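Local atomic coordinates of LbaCas13a H328A (C2c2) (PDB entry 5WLH), a protein that binds a CRISPR RNA and probably uses it as a guide to recognise and cleave target RNA, as an RNA-targeting Cas13a nuclease. Residues Ile91-Val102 with Arg164-Val173; Ala117-Ser125 with Ser136-Val144. All coordinates share one frame; numbering follows the deposited sequence.

Contact 1: Ile91-Val102 with Arg164-Val173; sequences IVKKINRRNGLV and RIKNNIDNKV
Lys94 and Asn168 face each other with their CA atoms 5.3 Å apart, where the last turn of helix 83-96 meets the chain leaving helix 158-166. Both segments turn here: a type II beta turn runs from Arg97 to Gly100, and a type I turn from Lys166 to Ile169. Gly100 lies close against Arg164, its CA 3.2 Å from Arg164 O in a CA-H...O contact, and a CB on this glycine would collide with Ile95 O. Asn168 carries the polar centre. With CG beside its own backbone N (chi1 -58°), its carboxamide reaches in between the last turn of the helix and the beta turn, where ND2 donates to Lys94 O at 2.8 Å, in the carbonyl plane, and to Arg98 O at 3.0 Å from above that carbonyl's plane. The two bonds fix the rotation of the amide. Arg164, bent at chi2 and chi3, curls back so that NE meets Gly100 O at 2.8 Å, near the guanidinium plane, while NH1 adds a weak bond to the same oxygen. Beside this polar strip, Ile169 pushes CD1 between Lys94 CB and Ile91 CD1, the latter 3.7 Å away, and Ile165, whose O is buried with no polar partner, lies alongside Ile95 and Leu101. Leu202 and Leu203 of helix 193-206 also touch Ile165. Side-chain donors thus meet backbone acceptors that have at most weak bonds within their own segment. With no salt bridge across it, the contact rests on amide and guanidinium donors gripping backbone carbonyls, beside an apolar patch of isoleucines and a leucine.

Contact 2: Ala117-Ser125 with Ser136-Val144; sequences AFEKYAELS and SPAFETCGV
Tyr121 projects from helix 115-130 into the loop that follows it, and with Phe118 and Phe139 it forms an aromatic cluster in a helix-loop-helix unit whose connecting loop folds back on the first helix. The tyrosine ring is the main bump. Its CG stands anti to the backbone N (chi1 179°), which drives the ring out between Pro137 and Phe139. Pro137 CG sits over one face in a CH-pi contact, 3.6 Å from the ring centroid. On the other side lies Phe139, in an offset stack with centroids 4.6 Å apart and planes at 17°; Tyr121 CD2 rides over its face, toward the rim. Phe118 closes in on the tip of Phe139, CD1 coming 3.6 Å from CZ, with the two ring planes steeply inclined. At the far end of Tyr121, OH is hydrogen-bonded to Asp224 of helix 218-230, which also receives Ser136 OG. Cut back to an alanine, Tyr121 would lose its ring, which would probably open a gap between Pro137 and Phe139 and leave Asp224 short of one of its bonding partners. Smaller side chains fill shallower hollows along the helix. Cys142 settles between Ala117 and Lys120, its CB 3.6 Å from Lys120 CG, while Val144 CG2 meets the methyl of Ala117. Nearer Ser125, Leu124 lays CB against Pro137 CB and extends CD1 toward Thr141. Within the loop, Ala138 O accepts both Thr141 N and, at 2.9 Å in the carbonyl plane, Thr141 OG1.

Both contacts lie in the helix-rich N-terminal part of the chain, with centres 27 Å apart and nearest atoms about 10 Å apart, so they do not touch. The chain order is helix 83-96, then helix 115-130 with its return loop, then helix 158-166: contact 1 joins the outer pair, and contact 2 lies wholly within the intervening residues. One is therefore a longer-range closure, bridging 61 mostly helical residues, and the other a local one. Their centres lie about 47 and 51 Å from that of the chain, on the same side, in a peripheral helical region where contact 2 is nearer the bound RNA, its nearest atom at about 9 Å against about 18 Å.

Contact 1: Ile91-Val102 with Arg164-Val173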
loop_
_atom_site.group_PDB
_atom_site.type_symbol
_atom_site.label_atom_id
_atom_site.label_comp_id
_atom_site.label_asym_id
_atom_site.label_seq_id
_atom_site.Cartn_x
_atom_site.Cartn_y
_atom_site.Cartn_z
ATOM N N ILE A 91 29.588 24.957 -19.872
ATOM C CA ILE A 91 29.866 26.130 -19.045
ATOM C C ILE A 91 29.914 25.738 -17.574
ATOM O O ILE A 91 30.827 26.131 -16.835
ATOM C CB ILE A 91 28.816 27.228 -19.303
ATOM C CG1 ILE A 91 28.974 27.784 -20.715
ATOM C CG2 ILE A 91 28.955 28.353 -18.289
ATOM C CD1 ILE A 91 30.362 28.321 -20.995
ATOM N N VAL A 92 28.938 24.942 -17.132
ATOM C CA VAL A 92 28.897 24.504 -15.740
ATOM C C VAL A 92 30.160 23.726 -15.388
ATOM O O VAL A 92 30.788 23.962 -14.349
ATOM C CB VAL A 92 27.629 23.670 -15.482
ATOM C CG1 VAL A 92 27.796 22.815 -14.244
ATOM C CG2 VAL A 92 26.421 24.579 -15.348
ATOM N N LYS A 93 30.567 22.803 -16.263
ATOM C CA LYS A 93 31.711 21.951 -15.958
ATOM C C LYS A 93 32.993 22.757 -15.834
ATOM O O LYS A 93 33.816 22.490 -14.951
ATOM C CB LYS A 93 31.848 20.859 -17.019
ATOM C CG LYS A 93 30.803 19.751 -16.883
ATOM C CD LYS A 93 30.932 19.031 -15.541
ATOM C CE LYS A 93 29.900 19.510 -14.520
ATOM N NZ LYS A 93 30.345 19.299 -13.110
ATOM N N LYS A 94 33.175 23.760 -16.693
ATOM C CA LYS A 94 34.368 24.594 -16.604
ATOM C C LYS A 94 34.377 25.407 -15.314
ATOM O O LYS A 94 35.433 25.595 -14.698
ATOM C CB LYS A 94 34.459 25.511 -17.822
ATOM C CG LYS A 94 34.730 24.772 -19.126
ATOM C CD LYS A 94 34.441 25.642 -20.338
ATOM C CE LYS A 94 35.147 25.115 -21.586
ATOM N NZ LYS A 94 36.611 25.422 -21.590
ATOM N N ILE A 95 33.208 25.893 -14.887
ATOM C CA ILE A 95 33.126 26.618 -13.623
ATOM C C ILE A 95 33.486 25.706 -12.460
ATOM O O ILE A 95 34.104 26.146 -11.481
ATOM C CB ILE A 95 31.718 27.224 -13.453
ATOM C CG1 ILE A 95 31.471 28.299 -14.511
ATOM C CG2 ILE A 95 31.529 27.789 -12.039
ATOM C CD1 ILE A 95 30.117 28.961 -14.392
ATOM N N ASN A 96 33.130 24.422 -12.553
ATOM C CA ASN A 96 33.364 23.466 -11.477
ATOM C C ASN A 96 34.737 22.806 -11.538
ATOM O O ASN A 96 35.173 22.234 -10.531
ATOM C CB ASN A 96 32.286 22.375 -11.494
ATOM C CG ASN A 96 30.973 22.836 -10.889
ATOM O OD1 ASN A 96 30.898 23.894 -10.253
ATOM N ND2 ASN A 96 29.931 22.036 -11.068
ATOM N N ARG A 97 35.423 22.864 -12.681
ATOM C CA ARG A 97 36.750 22.272 -12.802
ATOM C C ARG A 97 37.749 23.020 -11.922
ATOM O O ARG A 97 37.479 24.115 -11.418
ATOM C CB ARG A 97 37.224 22.284 -14.256
ATOM C CG ARG A 97 36.663 21.156 -15.118
ATOM C CD ARG A 97 37.620 20.774 -16.248
ATOM N NE ARG A 97 38.354 19.537 -15.972
ATOM C CZ ARG A 97 39.543 19.480 -15.378
ATOM N NH1 ARG A 97 40.149 20.592 -14.981
ATOM N NH2 ARG A 97 40.127 18.306 -15.177
ATOM N N ARG A 98 38.924 22.415 -11.747
ATOM C CA ARG A 98 39.939 23.014 -10.891
ATOM C C ARG A 98 40.347 24.379 -11.439
ATOM O O ARG A 98 40.254 24.638 -12.643
ATOM C CB ARG A 98 41.151 22.076 -10.758
ATOM C CG ARG A 98 42.466 22.774 -10.393
ATOM C CD ARG A 98 43.697 21.922 -10.670
ATOM N NE ARG A 98 43.943 20.941 -9.610
ATOM C CZ ARG A 98 44.355 21.237 -8.377
ATOM N NH1 ARG A 98 44.575 22.496 -8.021
ATOM N NH2 ARG A 98 44.549 20.266 -7.494
ATOM N N ASN A 99 40.747 25.268 -10.525
ATOM C CA ASN A 99 41.027 26.679 -10.783
ATOM C C ASN A 99 39.743 27.457 -11.046
ATOM O O ASN A 99 39.776 28.684 -11.176
ATOM C CB ASN A 99 42.002 26.863 -11.950
ATOM C CG ASN A 99 43.312 26.150 -11.725
ATOM O OD1 ASN A 99 43.614 25.164 -12.395
ATOM N ND2 ASN A 99 44.096 26.638 -10.767
ATOM N N GLY A 100 38.612 26.752 -11.135
ATOM C CA GLY A 100 37.309 27.383 -11.225
ATOM C C GLY A 100 36.781 27.743 -9.853
ATOM O O GLY A 100 37.544 28.022 -8.921
ATOM N N LEU A 101 35.456 27.741 -9.723
ATOM C CA LEU A 101 34.809 28.042 -8.445
ATOM C C LEU A 101 34.739 26.757 -7.624
ATOM O O LEU A 101 33.708 26.087 -7.521
ATOM C CB LEU A 101 33.434 28.656 -8.665
ATOM C CG LEU A 101 32.801 29.306 -7.437
ATOM C CD1 LEU A 101 33.710 30.377 -6.854
ATOM C CD2 LEU A 101 31.448 29.892 -7.791
ATOM N N VAL A 102 35.874 26.414 -7.029
ATOM C CA VAL A 102 36.010 25.244 -6.171
ATOM C C VAL A 102 36.311 25.764 -4.774
ATOM O O VAL A 102 37.454 26.122 -4.460
ATOM C CB VAL A 102 37.101 24.295 -6.672
ATOM C CG1 VAL A 102 37.212 23.080 -5.755
ATOM C CG2 VAL A 102 36.796 23.885 -8.093
ATOM N N ARG A 164 37.464 33.420 -10.371
ATOM C CA ARG A 164 37.410 31.964 -10.370
ATOM C C ARG A 164 36.358 31.454 -11.349
ATOM O O ARG A 164 36.562 30.428 -12.011
ATOM C CB ARG A 164 37.143 31.454 -8.952
ATOM C CG ARG A 164 38.258 31.759 -7.960
ATOM C CD ARG A 164 39.591 31.147 -8.383
ATOM N NE ARG A 164 39.613 29.699 -8.193
ATOM C CZ ARG A 164 40.436 29.056 -7.366
ATOM N NH1 ARG A 164 40.373 27.732 -7.265
ATOM N NH2 ARG A 164 41.320 29.731 -6.637
ATOM N N ILE A 165 35.246 32.182 -11.485
ATOM C CA ILE A 165 34.152 31.743 -12.348
ATOM C C ILE A 165 34.551 31.813 -13.822
ATOM O O ILE A 165 34.209 30.923 -14.610
ATOM C CB ILE A 165 32.886 32.576 -12.061
ATOM C CG1 ILE A 165 32.231 32.116 -10.757
ATOM C CG2 ILE A 165 31.887 32.482 -13.205
ATOM C CD1 ILE A 165 31.203 33.102 -10.228
ATOM N N LYS A 166 35.264 32.860 -14.225
ATOM C CA LYS A 166 35.617 33.015 -15.632
ATOM C C LYS A 166 37.010 32.493 -15.965
ATOM O O LYS A 166 37.419 32.557 -17.130
ATOM C CB LYS A 166 35.493 34.486 -16.052
ATOM C CG LYS A 166 36.645 35.376 -15.626
ATOM C CD LYS A 166 36.337 36.843 -15.917
ATOM C CE LYS A 166 36.182 37.098 -17.407
ATOM N NZ LYS A 166 35.674 38.471 -17.681
ATOM N N ASN A 167 37.736 31.956 -14.982
ATOM C CA ASN A 167 39.100 31.496 -15.229
ATOM C C ASN A 167 39.144 30.305 -16.183
ATOM O O ASN A 167 40.155 30.100 -16.863
ATOM C CB ASN A 167 39.776 31.143 -13.904
ATOM C CG ASN A 167 41.266 30.911 -14.052
ATOM O OD1 ASN A 167 41.724 29.768 -14.092
ATOM N ND2 ASN A 167 42.034 31.993 -14.129
ATOM N N ASN A 168 38.075 29.511 -16.250
ATOM C CA ASN A 168 38.012 28.373 -17.159
ATOM C C ASN A 168 37.032 28.590 -18.305
ATOM O O ASN A 168 36.763 27.651 -19.061
ATOM C CB ASN A 168 37.635 27.098 -16.404
ATOM C CG ASN A 168 38.603 26.770 -15.285
ATOM O OD1 ASN A 168 39.693 27.334 -15.206
ATOM N ND2 ASN A 168 38.202 25.855 -14.407
ATOM N N ILE A 169 36.485 29.794 -18.448
ATOM C CA ILE A 169 35.474 30.088 -19.456
ATOM C C ILE A 169 36.084 31.009 -20.498
ATOM O O ILE A 169 36.620 32.072 -20.161
ATOM C CB ILE A 169 34.222 30.729 -18.837
ATOM C CG1 ILE A 169 33.631 29.823 -17.753
ATOM C CG2 ILE A 169 33.193 31.023 -19.919
ATOM C CD1 ILE A 169 32.795 28.680 -18.291
ATOM N N ASP A 170 36.002 30.604 -21.761
ATOM C CA ASP A 170 36.422 31.425 -22.891
ATOM C C ASP A 170 35.309 31.485 -23.925
ATOM O O ASP A 170 35.525 31.333 -25.128
ATOM C CB ASP A 170 37.717 30.899 -23.502
ATOM C CG ASP A 170 38.950 31.455 -22.815
ATOM O OD1 ASP A 170 39.002 32.684 -22.589
ATOM O OD2 ASP A 170 39.863 30.666 -22.495
ATOM N N ASN A 171 34.088 31.712 -23.449
ATOM C CA ASN A 171 32.911 31.789 -24.295
ATOM C C ASN A 171 32.142 33.065 -23.982
ATOM O O ASN A 171 32.303 33.673 -22.921
ATOM C CB ASN A 171 32.002 30.566 -24.105
ATOM C CG ASN A 171 32.773 29.257 -24.112
ATOM O OD1 ASN A 171 33.230 28.784 -23.070
ATOM N ND2 ASN A 171 32.924 28.666 -25.293
ATOM N N LYS A 172 31.310 33.472 -24.933
ATOM C CA LYS A 172 30.404 34.598 -24.747
ATOM C C LYS A 172 29.064 34.045 -24.281
ATOM O O LYS A 172 28.354 33.387 -25.051
ATOM C CB LYS A 172 30.260 35.399 -26.039
ATOM C CG LYS A 172 30.076 36.896 -25.834
ATOM C CD LYS A 172 31.249 37.499 -25.079
ATOM C CE LYS A 172 31.380 38.990 -25.352
ATOM N NZ LYS A 172 32.648 39.546 -24.797
ATOM N N VAL A 173 28.721 34.291 -23.022
ATOM C CA VAL A 173 27.462 33.815 -22.470
ATOM C C VAL A 173 26.473 34.969 -22.446
ATOM O O VAL A 173 26.845 36.141 -22.308
ATOM C CB VAL A 173 27.644 33.198 -21.065
ATOM C CG1 VAL A 173 28.875 32.299 -21.029
ATOM C CG2 VAL A 173 27.720 34.274 -20.004
#

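Contact 2: Ala117-Ser125 with Ser136-Val144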
loop_
_atom_site.group_PDB
_atom_site.type_symbol
_atom_site.label_atom_id
_atom_site.label_comp_id
_atom_site.label_asym_id
_atom_site.label_seq_id
_atom_site.Cartn_x
_atom_site.Cartn_y
_atom_site.Cartn_z
ATOM N N ALA A 117 39.201 30.231 10.206
ATOM C CA ALA A 117 38.673 31.591 10.137
ATOM C C ALA A 117 37.465 31.666 9.212
ATOM O O ALA A 117 36.466 32.324 9.530
ATOM C CB ALA A 117 39.764 32.556 9.670
ATOM N N PHE A 118 37.538 30.990 8.061
ATOM C CA PHE A 118 36.436 31.003 7.103
ATOM C C PHE A 118 35.197 30.330 7.687
ATOM O O PHE A 118 34.076 30.826 7.520
ATOM C CB PHE A 118 36.855 30.299 5.810
ATOM C CG PHE A 118 37.727 31.128 4.894
ATOM C CD1 PHE A 118 37.377 32.423 4.556
ATOM C CD2 PHE A 118 38.879 30.583 4.344
ATOM C CE1 PHE A 118 38.178 33.176 3.695
ATOM C CE2 PHE A 118 39.680 31.313 3.491
ATOM C CZ PHE A 118 39.327 32.621 3.163
ATOM N N GLU A 119 35.376 29.208 8.385
ATOM C CA GLU A 119 34.228 28.561 9.018
ATOM C C GLU A 119 33.620 29.450 10.093
ATOM O O GLU A 119 32.392 29.531 10.216
ATOM C CB GLU A 119 34.620 27.212 9.616
ATOM C CG GLU A 119 33.431 26.478 10.240
ATOM C CD GLU A 119 33.840 25.352 11.173
ATOM O OE1 GLU A 119 33.159 24.302 11.170
ATOM O OE2 GLU A 119 34.842 25.515 11.906
ATOM N N LYS A 120 34.464 30.113 10.889
ATOM C CA LYS A 120 33.962 31.032 11.903
ATOM C C LYS A 120 33.231 32.208 11.267
ATOM O O LYS A 120 32.195 32.653 11.775
ATOM C CB LYS A 120 35.114 31.519 12.780
ATOM C CG LYS A 120 34.764 32.702 13.659
ATOM C CD LYS A 120 33.995 32.268 14.891
ATOM C CE LYS A 120 34.310 33.184 16.060
ATOM N NZ LYS A 120 35.776 33.431 16.176
ATOM N N TYR A 121 33.766 32.732 10.158
ATOM C CA TYR A 121 33.057 33.734 9.369
ATOM C C TYR A 121 31.664 33.252 8.982
ATOM O O TYR A 121 30.677 33.985 9.105
ATOM C CB TYR A 121 33.867 34.048 8.112
ATOM C CG TYR A 121 33.245 35.067 7.188
ATOM C CD1 TYR A 121 32.318 34.695 6.212
ATOM C CD2 TYR A 121 33.611 36.401 7.270
ATOM C CE1 TYR A 121 31.761 35.638 5.367
ATOM C CE2 TYR A 121 33.074 37.343 6.422
ATOM C CZ TYR A 121 32.152 36.966 5.483
ATOM O OH TYR A 121 31.637 37.934 4.662
ATOM N N ALA A 122 31.583 32.028 8.463
ATOM C CA ALA A 122 30.297 31.466 8.069
ATOM C C ALA A 122 29.347 31.384 9.256
ATOM O O ALA A 122 28.154 31.683 9.128
ATOM C CB ALA A 122 30.509 30.089 7.452
ATOM N N GLU A 123 29.858 30.979 10.419
ATOM C CA GLU A 123 29.031 30.929 11.625
ATOM C C GLU A 123 28.487 32.306 11.967
ATOM O O GLU A 123 27.283 32.478 12.204
ATOM C CB GLU A 123 29.841 30.376 12.801
ATOM C CG GLU A 123 30.357 28.967 12.610
ATOM C CD GLU A 123 29.326 27.923 12.961
ATOM O OE1 GLU A 123 28.277 28.294 13.537
ATOM O OE2 GLU A 123 29.567 26.733 12.674
ATOM N N LEU A 124 29.366 33.308 11.993
ATOM C CA LEU A 124 28.927 34.657 12.323
ATOM C C LEU A 124 28.026 35.244 11.244
ATOM O O LEU A 124 27.141 36.046 11.559
ATOM C CB LEU A 124 30.134 35.562 12.557
ATOM C CG LEU A 124 30.989 35.200 13.775
ATOM C CD1 LEU A 124 31.973 36.321 14.088
ATOM C CD2 LEU A 124 30.116 34.876 14.993
ATOM N N SER A 125 28.232 34.869 9.975
ATOM C CA SER A 125 27.344 35.336 8.912
ATOM C C SER A 125 25.920 34.848 9.148
ATOM O O SER A 125 24.955 35.608 9.020
ATOM C CB SER A 125 27.843 34.850 7.557
ATOM O OG SER A 125 26.935 35.202 6.530
ATOM N N SER A 136 28.028 41.717 6.488
ATOM C CA SER A 136 28.951 40.600 6.575
ATOM C C SER A 136 29.867 40.780 7.777
ATOM O O SER A 136 30.235 41.905 8.121
ATOM C CB SER A 136 29.801 40.497 5.310
ATOM O OG SER A 136 29.016 40.589 4.135
ATOM N N PRO A 137 30.244 39.692 8.433
ATOM C CA PRO A 137 31.191 39.798 9.542
ATOM C C PRO A 137 32.547 40.255 9.036
ATOM O O PRO A 137 32.880 40.117 7.858
ATOM C CB PRO A 137 31.261 38.373 10.099
ATOM C CG PRO A 137 30.750 37.503 9.020
ATOM C CD PRO A 137 29.795 38.309 8.208
ATOM N N ALA A 138 33.323 40.822 9.954
ATOM C CA ALA A 138 34.705 41.204 9.693
ATOM C C ALA A 138 35.631 40.122 10.234
ATOM O O ALA A 138 35.411 39.589 11.327
ATOM C CB ALA A 138 35.037 42.551 10.336
ATOM N N PHE A 139 36.664 39.790 9.464
ATOM C CA PHE A 139 37.519 38.678 9.863
ATOM C C PHE A 139 38.301 38.962 11.144
ATOM O O PHE A 139 38.769 38.015 11.787
ATOM C CB PHE A 139 38.463 38.320 8.719
ATOM C CG PHE A 139 37.851 37.401 7.701
ATOM C CD1 PHE A 139 37.718 36.049 7.963
ATOM C CD2 PHE A 139 37.388 37.895 6.493
ATOM C CE1 PHE A 139 37.154 35.198 7.029
ATOM C CE2 PHE A 139 36.824 37.052 5.558
ATOM C CZ PHE A 139 36.705 35.695 5.826
ATOM N N GLU A 140 38.431 40.234 11.539
ATOM C CA GLU A 140 39.116 40.563 12.788
ATOM C C GLU A 140 38.474 39.876 13.988
ATOM O O GLU A 140 39.165 39.551 14.961
ATOM C CB GLU A 140 39.129 42.077 12.996
ATOM C CG GLU A 140 40.123 42.815 12.122
ATOM C CD GLU A 140 39.607 43.060 10.716
ATOM O OE1 GLU A 140 40.330 43.711 9.934
ATOM O OE2 GLU A 140 38.485 42.607 10.391
ATOM N N THR A 141 37.164 39.643 13.937
ATOM C CA THR A 141 36.440 38.969 15.003
ATOM C C THR A 141 36.362 37.455 14.795
ATOM O O THR A 141 35.563 36.783 15.456
ATOM C CB THR A 141 35.039 39.572 15.139
ATOM O OG1 THR A 141 34.278 39.292 13.958
ATOM C CG2 THR A 141 35.129 41.082 15.317
ATOM N N CYS A 142 37.173 36.909 13.888
ATOM C CA CYS A 142 37.301 35.469 13.702
ATOM C C CYS A 142 38.671 34.960 14.149
ATOM O O CYS A 142 39.113 33.897 13.701
ATOM C CB CYS A 142 37.035 35.092 12.241
ATOM S SG CYS A 142 35.457 35.714 11.555
ATOM N N GLY A 143 39.347 35.704 15.023
ATOM C CA GLY A 143 40.655 35.314 15.524
ATOM C C GLY A 143 41.805 35.599 14.582
ATOM O O GLY A 143 42.739 34.791 14.489
ATOM N N VAL A 144 41.776 36.740 13.893
ATOM C CA VAL A 144 42.692 37.022 12.791
ATOM C C VAL A 144 43.045 38.506 12.799
ATOM O O VAL A 144 42.197 39.358 13.086
ATOM C CB VAL A 144 42.070 36.586 11.442
ATOM C CG1 VAL A 144 42.616 37.396 10.275
ATOM C CG2 VAL A 144 42.294 35.093 11.214
#